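Local structure of nisin immunity protein (Lactococcus lactis subsp. lactis, 5XHB) at residues Ser26-Gln36 with Arg90-Lys100; Asp165-Glu176 with Gln189-Gly197. The protein takes part in immunity of the bacterium against externally supplied nisin, as a lipoprotein of the cell membrane. All coordinates share one frame; numbering follows the deposited sequence.

Interactions 1 and 2 lie on opposite sides of the centre of this all-beta chain, with their own centres about 40 Å apart and their nearest atoms about 19 Å apart. They follow one another in sequence: the first closes at Lys100 before the second opens at Asp165. No sheet is shared. Interaction 1 pairs strands 25-33 and 90-96 inside the antiparallel sheet of the N-terminal half, whereas interaction 2 closes a surface loop between strands 151-165 and 191-202, in the Spa1 C-terminal domain. Each half therefore builds its sheet from its own strands; interaction 1 joins inner strands of its sheet, while interaction 2 is a surface contact at the margin of the other.

Interaction 1 of 2, residues Ser26-Gln36 with Arg90-Lys100; sequences SYFVTDKEIPQ and RYYKILPESDK
Phe28 and Leu95 exchange a reciprocal pair of backbone hydrogen bonds in an antiparallel strand pairing that is broken by a beta bulge. Beyond Val29 and Ile94 the register slips by two residues, and regular pairing resumes at Glu33 and Tyr92. Phe28, the residue most covered here, has chi1 of 69°, placing CG between its backbone N and carbonyl carbon; the ring thus reaches along the partner strand to the 3-10 segment 97-99. Its CE1 lies 3.9 Å from Leu95 CB, and the carbonyl oxygen of Pro96 meets the ring edge in plane, 3.5 Å from Phe28 CE1. Glu97 approaches this ring obliquely, its carboxylate plane only 20° away from that of the ring.

At the far end Tyr91 runs beside Gln36, pointing the same way, with Gln36 CG 3.4 Å from Tyr91 CE1; Tyr76 meets the Tyr91 ring edge-to-face. Tyr92 lies on the face shared with Val29, Ile94 and Glu33, opposite that of Phe28 and Leu95; its CB touches Val29 CG1 and its CE2 reaches Glu33 CB at 3.7 Å. Arg90 NH1 donates to Tyr92 OH, tethering the phenol end.

Within the bulge, the Thr30 hydroxyl receives the Lys32 amide in an ST turn. Lys93 O accepts hydrogen bonds from both the amide and the hydroxyl of Thr30, with Thr30 OG1 2.7 Å from Lys93 O and above the carbonyl plane.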
loop_
_atom_site.group_PDB
_atom_site.type_symbol
_atom_site.label_atom_id
_atom_site.label_comp_id
_atom_site.label_asym_id
_atom_site.label_seq_id
_atom_site.Cartn_x
_atom_site.Cartn_y
_atom_site.Cartn_z
ATOM N N SER A 26 1.357 14.642 11.800
ATOM C CA SER A 26 0.850 13.987 10.602
ATOM C C SER A 26 0.545 12.509 10.831
ATOM O O SER A 26 1.389 11.764 11.337
ATOM C CB SER A 26 1.852 14.136 9.456
ATOM O OG SER A 26 2.013 15.506 9.116
ATOM N N TYR A 27 -0.652 12.099 10.419
ATOM C CA TYR A 27 -1.137 10.728 10.585
ATOM C C TYR A 27 -1.704 10.185 9.290
ATOM O O TYR A 27 -2.054 10.956 8.393
ATOM C CB TYR A 27 -2.253 10.665 11.629
ATOM C CG TYR A 27 -1.889 11.085 13.020
ATOM C CD1 TYR A 27 -1.430 10.154 13.949
ATOM C CD2 TYR A 27 -2.049 12.408 13.429
ATOM C CE1 TYR A 27 -1.117 10.526 15.234
ATOM C CE2 TYR A 27 -1.739 12.793 14.719
ATOM C CZ TYR A 27 -1.267 11.851 15.614
ATOM O OH TYR A 27 -0.964 12.236 16.895
ATOM N N PHE A 28 -1.882 8.866 9.213
ATOM C CA PHE A 28 -2.754 8.334 8.172
ATOM C C PHE A 28 -3.749 7.316 8.727
ATOM O O PHE A 28 -3.518 6.693 9.757
ATOM C CB PHE A 28 -1.946 7.726 7.011
ATOM C CG PHE A 28 -1.198 6.438 7.342
ATOM C CD1 PHE A 28 -0.060 6.453 8.134
ATOM C CD2 PHE A 28 -1.604 5.230 6.783
ATOM C CE1 PHE A 28 0.644 5.267 8.400
ATOM C CE2 PHE A 28 -0.916 4.044 7.028
ATOM C CZ PHE A 28 0.214 4.058 7.833
ATOM N N VAL A 29 -4.890 7.190 8.059
ATOM C CA VAL A 29 -5.836 6.128 8.392
ATOM C C VAL A 29 -5.338 4.812 7.804
ATOM O O VAL A 29 -5.116 4.706 6.594
ATOM C CB VAL A 29 -7.249 6.410 7.851
ATOM C CG1 VAL A 29 -8.260 5.432 8.459
ATOM C CG2 VAL A 29 -7.656 7.863 8.149
ATOM N N THR A 30 -5.175 3.813 8.662
ATOM C CA THR A 30 -4.706 2.501 8.244
ATOM C C THR A 30 -5.854 1.588 7.849
ATOM O O THR A 30 -7.023 1.922 8.043
ATOM C CB THR A 30 -3.946 1.778 9.356
ATOM O OG1 THR A 30 -4.892 1.376 10.353
ATOM C CG2 THR A 30 -2.892 2.690 9.994
ATOM N N ASP A 31 -5.499 0.405 7.349
ATOM C CA ASP A 31 -6.486 -0.615 7.010
ATOM C C ASP A 31 -6.706 -1.583 8.182
ATOM O O ASP A 31 -7.332 -2.637 8.019
ATOM C CB ASP A 31 -6.037 -1.393 5.772
ATOM C CG ASP A 31 -7.206 -2.106 5.073
ATOM O OD1 ASP A 31 -8.292 -1.507 4.970
ATOM O OD2 ASP A 31 -7.027 -3.266 4.634
ATOM N N LYS A 32 -6.171 -1.234 9.354
ATOM C CA LYS A 32 -6.352 -2.039 10.569
ATOM C C LYS A 32 -7.679 -1.723 11.251
ATOM O O LYS A 32 -7.801 -0.700 11.910
ATOM C CB LYS A 32 -5.205 -1.792 11.555
ATOM C CG LYS A 32 -3.840 -2.158 11.008
ATOM C CD LYS A 32 -3.573 -3.677 11.105
ATOM C CE LYS A 32 -2.175 -4.005 10.561
ATOM N NZ LYS A 32 -1.666 -5.385 10.898
ATOM N N GLU A 33 -8.667 -2.602 11.116
ATOM C CA GLU A 33 -9.972 -2.319 11.712
ATOM C C GLU A 33 -9.953 -2.612 13.205
ATOM O O GLU A 33 -9.347 -3.589 13.654
ATOM C CB GLU A 33 -11.077 -3.131 11.017
ATOM C CG GLU A 33 -12.439 -2.998 11.686
ATOM C CD GLU A 33 -13.553 -3.729 10.947
ATOM O OE1 GLU A 33 -13.276 -4.388 9.923
ATOM O OE2 GLU A 33 -14.711 -3.632 11.398
ATOM N N ILE A 34 -10.597 -1.742 13.975
ATOM C CA ILE A 34 -10.746 -1.922 15.416
ATOM C C ILE A 34 -12.189 -2.313 15.749
ATOM O O ILE A 34 -13.112 -1.571 15.418
ATOM C CB ILE A 34 -10.402 -0.627 16.181
ATOM C CG1 ILE A 34 -9.021 -0.100 15.782
ATOM C CG2 ILE A 34 -10.510 -0.832 17.689
ATOM C CD1 ILE A 34 -7.911 -1.077 16.024
ATOM N N PRO A 35 -12.391 -3.464 16.410
ATOM C CA PRO A 35 -13.769 -3.839 16.766
ATOM C C PRO A 35 -14.391 -2.825 17.715
ATOM O O PRO A 35 -13.686 -2.245 18.547
ATOM C CB PRO A 35 -13.608 -5.204 17.455
ATOM C CG PRO A 35 -12.235 -5.689 17.077
ATOM C CD PRO A 35 -11.407 -4.437 16.919
ATOM N N GLN A 36 -15.697 -2.616 17.597
ATOM C CA GLN A 36 -16.384 -1.592 18.374
ATOM C C GLN A 36 -16.180 -1.798 19.870
ATOM O O GLN A 36 -16.120 -0.842 20.632
ATOM C CB GLN A 36 -17.880 -1.585 18.037
ATOM C CG GLN A 36 -18.566 -0.243 18.250
ATOM C CD GLN A 36 -19.072 -0.063 19.662
ATOM O OE1 GLN A 36 -19.156 -1.023 20.428
ATOM N NE2 GLN A 36 -19.424 1.167 20.013
ATOM N N ARG A 90 -17.531 1.576 10.770
ATOM C CA ARG A 90 -16.415 0.876 11.396
ATOM C C ARG A 90 -15.454 1.846 12.065
ATOM O O ARG A 90 -15.675 3.054 12.062
ATOM C CB ARG A 90 -15.659 0.043 10.365
ATOM C CG ARG A 90 -16.474 -1.110 9.796
ATOM C CD ARG A 90 -16.074 -1.358 8.359
ATOM N NE ARG A 90 -16.609 -2.607 7.840
ATOM C CZ ARG A 90 -16.012 -3.338 6.906
ATOM N NH1 ARG A 90 -14.855 -2.944 6.392
ATOM N NH2 ARG A 90 -16.565 -4.469 6.490
ATOM N N TYR A 91 -14.389 1.287 12.631
ATOM C CA TYR A 91 -13.307 2.060 13.234
ATOM C C TYR A 91 -11.977 1.559 12.697
ATOM O O TYR A 91 -11.753 0.350 12.621
ATOM C CB TYR A 91 -13.320 1.937 14.752
ATOM C CG TYR A 91 -14.629 2.346 15.391
ATOM C CD1 TYR A 91 -15.682 1.447 15.495
ATOM C CD2 TYR A 91 -14.798 3.622 15.909
ATOM C CE1 TYR A 91 -16.872 1.808 16.091
ATOM C CE2 TYR A 91 -15.989 3.994 16.509
ATOM C CZ TYR A 91 -17.021 3.081 16.594
ATOM O OH TYR A 91 -18.210 3.447 17.190
ATOM N N TYR A 92 -11.094 2.479 12.325
ATOM C CA TYR A 92 -9.807 2.071 11.786
ATOM C C TYR A 92 -8.694 2.790 12.513
ATOM O O TYR A 92 -8.788 3.992 12.763
ATOM C CB TYR A 92 -9.740 2.342 10.280
ATOM C CG TYR A 92 -10.524 1.342 9.465
ATOM C CD1 TYR A 92 -11.862 1.557 9.164
ATOM C CD2 TYR A 92 -9.923 0.167 9.008
ATOM C CE1 TYR A 92 -12.585 0.627 8.430
ATOM C CE2 TYR A 92 -10.633 -0.755 8.266
ATOM C CZ TYR A 92 -11.962 -0.521 7.984
ATOM O OH TYR A 92 -12.676 -1.437 7.252
ATOM N N LYS A 93 -7.654 2.039 12.866
ATOM C CA LYS A 93 -6.507 2.598 13.572
ATOM C C LYS A 93 -5.869 3.695 12.740
ATOM O O LYS A 93 -5.834 3.596 11.515
ATOM C CB LYS A 93 -5.474 1.496 13.870
ATOM C CG LYS A 93 -4.302 1.933 14.757
ATOM C CD LYS A 93 -3.263 0.783 14.945
ATOM C CE LYS A 93 -3.820 -0.385 15.736
ATOM N NZ LYS A 93 -2.875 -1.573 15.802
ATOM N N ILE A 94 -5.388 4.742 13.403
ATOM C CA ILE A 94 -4.583 5.750 12.728
ATOM C C ILE A 94 -3.155 5.623 13.260
ATOM O O ILE A 94 -2.951 5.216 14.406
ATOM C CB ILE A 94 -5.108 7.192 12.939
ATOM C CG1 ILE A 94 -5.107 7.575 14.425
ATOM C CG2 ILE A 94 -6.491 7.378 12.282
ATOM C CD1 ILE A 94 -5.253 9.070 14.676
ATOM N N LEU A 95 -2.183 5.955 12.419
ATOM C CA LEU A 95 -0.771 5.858 12.783
ATOM C C LEU A 95 -0.037 7.094 12.296
ATOM O O LEU A 95 -0.464 7.721 11.336
ATOM C CB LEU A 95 -0.136 4.594 12.168
ATOM C CG LEU A 95 -0.473 3.220 12.760
ATOM C CD1 LEU A 95 0.166 2.093 11.943
ATOM C CD2 LEU A 95 -0.053 3.123 14.244
ATOM N N PRO A 96 1.084 7.441 12.945
ATOM C CA PRO A 96 1.930 8.522 12.424
ATOM C C PRO A 96 2.425 8.176 11.020
ATOM O O PRO A 96 2.563 6.996 10.694
ATOM C CB PRO A 96 3.111 8.584 13.413
ATOM C CG PRO A 96 2.714 7.732 14.588
ATOM C CD PRO A 96 1.651 6.783 14.136
ATOM N N GLU A 97 2.696 9.187 10.207
ATOM C CA GLU A 97 3.183 8.975 8.848
ATOM C C GLU A 97 4.547 8.305 8.813
ATOM O O GLU A 97 4.937 7.739 7.794
ATOM C CB GLU A 97 3.244 10.311 8.092
ATOM C CG GLU A 97 1.874 10.902 7.762
ATOM C CD GLU A 97 1.168 10.185 6.615
ATOM O OE1 GLU A 97 1.629 9.103 6.213
ATOM O OE2 GLU A 97 0.155 10.717 6.102
ATOM N N SER A 98 5.269 8.345 9.928
ATOM C CA SER A 98 6.527 7.608 10.026
ATOM C C SER A 98 6.331 6.103 9.815
ATOM O O SER A 98 7.289 5.378 9.511
ATOM C CB SER A 98 7.177 7.858 11.384
ATOM O OG SER A 98 6.390 7.290 12.414
ATOM N N ASP A 99 5.086 5.639 9.957
ATOM C CA ASP A 99 4.749 4.234 9.772
ATOM C C ASP A 99 4.209 3.887 8.363
ATOM O O ASP A 99 3.796 2.750 8.130
ATOM C CB ASP A 99 3.707 3.794 10.806
ATOM C CG ASP A 99 4.251 3.764 12.229
ATOM O OD1 ASP A 99 5.479 3.656 12.404
ATOM O OD2 ASP A 99 3.442 3.835 13.179
ATOM N N LYS A 100 4.195 4.848 7.443
ATOM C CA LYS A 100 3.633 4.585 6.120
ATOM C C LYS A 100 4.432 3.473 5.462
ATOM O O LYS A 100 5.640 3.380 5.655
ATOM C CB LYS A 100 3.634 5.839 5.241
ATOM C CG LYS A 100 4.995 6.392 4.932
ATOM C CD LYS A 100 4.953 7.419 3.790
ATOM C CE LYS A 100 4.149 8.645 4.144
ATOM N NZ LYS A 100 4.071 9.613 2.995
HETATM O O HOH W 1 -14.955 -1.578 13.344
HETATM O O HOH W 2 -11.902 -3.774 7.229
#

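Interaction 2 of 2, residues Asp165-Glu176 with Gln189-Gly197; sequences DSVSGKSIPRSE and QSRTEWDYG
Ser166 OG sits between two hydroxyls, hydrogen-bonded to Thr192 OG1 at 2.6 Å and to Ser190 OG at 2.9 Å. The Ser166 amide adds a nearly straight bond to Ser190 O, so one serine fastens the loop through both backbone and side chain. Beside it, Gln189 NE2 donates to Asp165 OD2 over 2.9 Å, on the anti side of the carboxylate, with the amide and carboxylate planes steeply inclined at 72°. Farther along, Ile172 crosses Arg191 at about a right angle: its CD1 touches Arg191 NE at 3.3 Å, while CG2 lies over one guanidinium face, offset toward the rim. Arg191 NH1 reaches Glu176 O at 3.1 Å.

A second shell sets these groups in place. Asp165 OD1 receives the amides of Val167 and Ser168, an Asx turn and Asx motif that hold the carboxylate through OD1, with OD2 directed to Gln189. Gln189 OE1 accepts from Arg191 NE, lying in the guanidinium plane, and thereby links the two long side chains. A water bridges Asp165 OD1 and Ser190 N.

The Asp165-Arg191 bridge marks where strands 151-165 and 191-202 part. Their antiparallel pairing continues through the backbone bonds of Thr192 with Phe164 and Trp194 with Arg162, while Ile172 of the outgoing loop folds back to make a backbone hydrogen bond with Val163 of strand 151-165, the outermost of its sheet within this chain.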
loop_
_atom_site.group_PDB
_atom_site.type_symbol
_atom_site.label_atom_id
_atom_site.label_comp_id
_atom_site.label_asym_id
_atom_site.label_seq_id
_atom_site.Cartn_x
_atom_site.Cartn_y
_atom_site.Cartn_z
ATOM N N ASP A 165 13.571 -13.609 -21.824
ATOM C CA ASP A 165 14.347 -12.929 -22.848
ATOM C C ASP A 165 14.963 -11.683 -22.254
ATOM O O ASP A 165 14.253 -10.843 -21.715
ATOM C CB ASP A 165 13.461 -12.562 -24.042
ATOM C CG ASP A 165 14.262 -12.049 -25.216
ATOM O OD1 ASP A 165 14.875 -10.967 -25.084
ATOM O OD2 ASP A 165 14.275 -12.731 -26.265
ATOM N N SER A 166 16.278 -11.546 -22.365
ATOM C CA SER A 166 16.977 -10.441 -21.710
ATOM C C SER A 166 16.524 -9.063 -22.178
ATOM O O SER A 166 16.573 -8.099 -21.420
ATOM C CB SER A 166 18.481 -10.573 -21.923
ATOM O OG SER A 166 18.955 -11.784 -21.376
ATOM N N VAL A 167 16.083 -8.970 -23.428
ATOM C CA VAL A 167 15.680 -7.687 -23.983
ATOM C C VAL A 167 14.192 -7.394 -23.781
ATOM O O VAL A 167 13.833 -6.304 -23.356
ATOM C CB VAL A 167 16.007 -7.603 -25.489
ATOM C CG1 VAL A 167 15.438 -6.308 -26.101
ATOM C CG2 VAL A 167 17.502 -7.690 -25.710
ATOM N N SER A 168 13.329 -8.369 -24.057
ATOM C CA SER A 168 11.886 -8.133 -24.020
ATOM C C SER A 168 11.211 -8.408 -22.677
ATOM O O SER A 168 10.088 -7.954 -22.445
ATOM C CB SER A 168 11.189 -8.979 -25.078
ATOM O OG SER A 168 11.196 -10.365 -24.729
ATOM N N GLY A 169 11.860 -9.200 -21.825
ATOM C CA GLY A 169 11.272 -9.557 -20.547
ATOM C C GLY A 169 10.270 -10.698 -20.573
ATOM O O GLY A 169 9.713 -11.054 -19.536
ATOM N N LYS A 170 10.029 -11.280 -21.749
ATOM C CA LYS A 170 9.035 -12.341 -21.863
ATOM C C LYS A 170 9.576 -13.645 -21.313
ATOM O O LYS A 170 10.658 -14.075 -21.694
ATOM C CB LYS A 170 8.599 -12.534 -23.316
ATOM C CG LYS A 170 7.939 -11.318 -23.932
ATOM C CD LYS A 170 7.429 -11.631 -25.348
ATOM C CE LYS A 170 6.718 -10.424 -25.931
ATOM N NZ LYS A 170 6.194 -10.627 -27.341
ATOM N N SER A 171 8.806 -14.288 -20.442
ATOM C CA SER A 171 9.295 -15.477 -19.771
ATOM C C SER A 171 9.287 -16.668 -20.687
ATOM O O SER A 171 8.527 -16.742 -21.655
ATOM C CB SER A 171 8.461 -15.803 -18.535
ATOM O OG SER A 171 7.118 -15.994 -18.905
ATOM N N ILE A 172 10.141 -17.612 -20.343
ATOM C CA ILE A 172 10.304 -18.858 -21.070
ATOM C C ILE A 172 9.848 -19.991 -20.157
ATOM O O ILE A 172 10.263 -20.049 -18.996
ATOM C CB ILE A 172 11.766 -19.024 -21.497
ATOM C CG1 ILE A 172 12.121 -17.911 -22.482
ATOM C CG2 ILE A 172 12.014 -20.404 -22.096
ATOM C CD1 ILE A 172 13.562 -17.534 -22.499
ATOM N N PRO A 173 8.963 -20.870 -20.659
ATOM C CA PRO A 173 8.424 -21.934 -19.800
ATOM C C PRO A 173 9.499 -22.931 -19.391
ATOM O O PRO A 173 10.440 -23.162 -20.144
ATOM C CB PRO A 173 7.353 -22.602 -20.680
ATOM C CG PRO A 173 7.713 -22.226 -22.087
ATOM C CD PRO A 173 8.346 -20.866 -22.001
ATOM N N ARG A 174 9.347 -23.520 -18.209
ATOM C CA ARG A 174 10.358 -24.416 -17.665
ATOM C C ARG A 174 10.704 -25.561 -18.605
ATOM O O ARG A 174 11.842 -26.037 -18.625
ATOM C CB ARG A 174 9.898 -24.987 -16.329
ATOM C CG ARG A 174 10.924 -25.864 -15.682
ATOM C CD ARG A 174 10.355 -26.518 -14.456
ATOM N NE ARG A 174 10.451 -25.644 -13.301
ATOM C CZ ARG A 174 11.534 -25.544 -12.540
ATOM N NH1 ARG A 174 12.615 -26.253 -12.827
ATOM N NH2 ARG A 174 11.540 -24.723 -11.500
ATOM N N SER A 175 9.721 -25.996 -19.386
ATOM C CA SER A 175 9.915 -27.113 -20.306
ATOM C C SER A 175 10.922 -26.797 -21.419
ATOM O O SER A 175 11.389 -27.701 -22.113
ATOM C CB SER A 175 8.577 -27.535 -20.912
ATOM O OG SER A 175 7.978 -26.469 -21.630
ATOM N N GLU A 176 11.269 -25.523 -21.583
ATOM C CA GLU A 176 12.220 -25.128 -22.621
ATOM C C GLU A 176 13.545 -24.606 -22.070
ATOM O O GLU A 176 14.354 -24.067 -22.822
ATOM C CB GLU A 176 11.608 -24.057 -23.518
ATOM C CG GLU A 176 10.242 -24.399 -24.062
ATOM C CD GLU A 176 9.594 -23.217 -24.765
ATOM O OE1 GLU A 176 10.217 -22.131 -24.792
ATOM O OE2 GLU A 176 8.464 -23.373 -25.286
ATOM N N GLN A 189 18.748 -15.655 -29.221
ATOM C CA GLN A 189 18.066 -15.158 -28.024
ATOM C C GLN A 189 18.969 -15.198 -26.792
ATOM O O GLN A 189 19.534 -16.239 -26.452
ATOM C CB GLN A 189 16.794 -15.965 -27.742
ATOM C CG GLN A 189 16.099 -15.560 -26.439
ATOM C CD GLN A 189 14.818 -16.325 -26.170
ATOM O OE1 GLN A 189 14.837 -17.537 -25.927
ATOM N NE2 GLN A 189 13.689 -15.615 -26.196
ATOM N N SER A 190 19.104 -14.059 -26.128
ATOM C CA SER A 190 19.775 -14.008 -24.837
ATOM C C SER A 190 18.747 -14.218 -23.733
ATOM O O SER A 190 17.630 -13.707 -23.811
ATOM C CB SER A 190 20.500 -12.680 -24.657
ATOM O OG SER A 190 20.951 -12.521 -23.323
ATOM N N ARG A 191 19.121 -14.982 -22.709
ATOM C CA ARG A 191 18.210 -15.268 -21.603
ATOM C C ARG A 191 18.778 -14.807 -20.256
ATOM O O ARG A 191 19.989 -14.801 -20.042
ATOM C CB ARG A 191 17.888 -16.763 -21.553
ATOM C CG ARG A 191 17.135 -17.289 -22.780
ATOM C CD ARG A 191 16.969 -18.806 -22.714
ATOM N NE ARG A 191 16.019 -19.297 -23.709
ATOM C CZ ARG A 191 15.653 -20.570 -23.831
ATOM N NH1 ARG A 191 16.149 -21.490 -23.018
ATOM N NH2 ARG A 191 14.781 -20.924 -24.767
ATOM N N THR A 192 17.886 -14.429 -19.350
ATOM C CA THR A 192 18.277 -13.979 -18.021
ATOM C C THR A 192 17.445 -14.737 -17.003
ATOM O O THR A 192 16.233 -14.865 -17.193
ATOM C CB THR A 192 18.061 -12.456 -17.868
ATOM O OG1 THR A 192 18.924 -11.766 -18.781
ATOM C CG2 THR A 192 18.352 -11.992 -16.449
ATOM N N GLU A 193 18.076 -15.259 -15.952
ATOM C CA GLU A 193 17.317 -15.860 -14.856
ATOM C C GLU A 193 17.285 -14.946 -13.636
ATOM O O GLU A 193 18.328 -14.507 -13.139
ATOM C CB GLU A 193 17.880 -17.224 -14.433
ATOM C CG GLU A 193 17.118 -17.785 -13.212
ATOM C CD GLU A 193 17.499 -19.214 -12.813
ATOM O OE1 GLU A 193 18.003 -19.981 -13.655
ATOM O OE2 GLU A 193 17.290 -19.570 -11.635
ATOM N N TRP A 194 16.077 -14.674 -13.147
ATOM C CA TRP A 194 15.915 -13.975 -11.878
ATOM C C TRP A 194 15.282 -14.900 -10.872
ATOM O O TRP A 194 14.297 -15.568 -11.174
ATOM C CB TRP A 194 15.043 -12.733 -12.027
ATOM C CG TRP A 194 15.751 -11.539 -12.560
ATOM C CD1 TRP A 194 17.027 -11.471 -13.068
ATOM C CD2 TRP A 194 15.222 -10.216 -12.612
ATOM N NE1 TRP A 194 17.305 -10.169 -13.457
ATOM C CE2 TRP A 194 16.213 -9.384 -13.180
ATOM C CE3 TRP A 194 13.998 -9.652 -12.245
ATOM C CZ2 TRP A 194 16.017 -8.013 -13.377
ATOM C CZ3 TRP A 194 13.805 -8.290 -12.440
ATOM C CH2 TRP A 194 14.815 -7.487 -12.997
ATOM N N ASP A 195 15.853 -14.929 -9.675
ATOM C CA ASP A 195 15.290 -15.702 -8.585
ATOM C C ASP A 195 14.729 -14.691 -7.595
ATOM O O ASP A 195 15.470 -13.864 -7.082
ATOM C CB ASP A 195 16.360 -16.598 -7.954
ATOM C CG ASP A 195 17.022 -17.515 -8.989
ATOM O OD1 ASP A 195 16.281 -18.072 -9.822
ATOM O OD2 ASP A 195 18.266 -17.656 -8.995
ATOM N N TYR A 196 13.422 -14.737 -7.369
ATOM C CA TYR A 196 12.728 -13.683 -6.621
ATOM C C TYR A 196 12.509 -14.111 -5.183
ATOM O O TYR A 196 11.884 -15.156 -4.927
ATOM C CB TYR A 196 11.369 -13.361 -7.242
ATOM C CG TYR A 196 11.373 -13.004 -8.712
ATOM C CD1 TYR A 196 11.667 -13.958 -9.680
ATOM C CD2 TYR A 196 11.011 -11.733 -9.133
ATOM C CE1 TYR A 196 11.642 -13.641 -11.041
ATOM C CE2 TYR A 196 10.990 -11.404 -10.499
ATOM C CZ TYR A 196 11.297 -12.377 -11.441
ATOM O OH TYR A 196 11.279 -12.078 -12.787
ATOM N N GLY A 197 12.992 -13.301 -4.249
ATOM C CA GLY A 197 12.886 -13.641 -2.842
ATOM C C GLY A 197 11.813 -12.846 -2.111
ATOM O O GLY A 197 10.650 -12.826 -2.518
HETATM O O HOH W 3 17.446 -11.284 -26.202
HETATM O O HOH W 4 10.952 -15.114 -24.599
#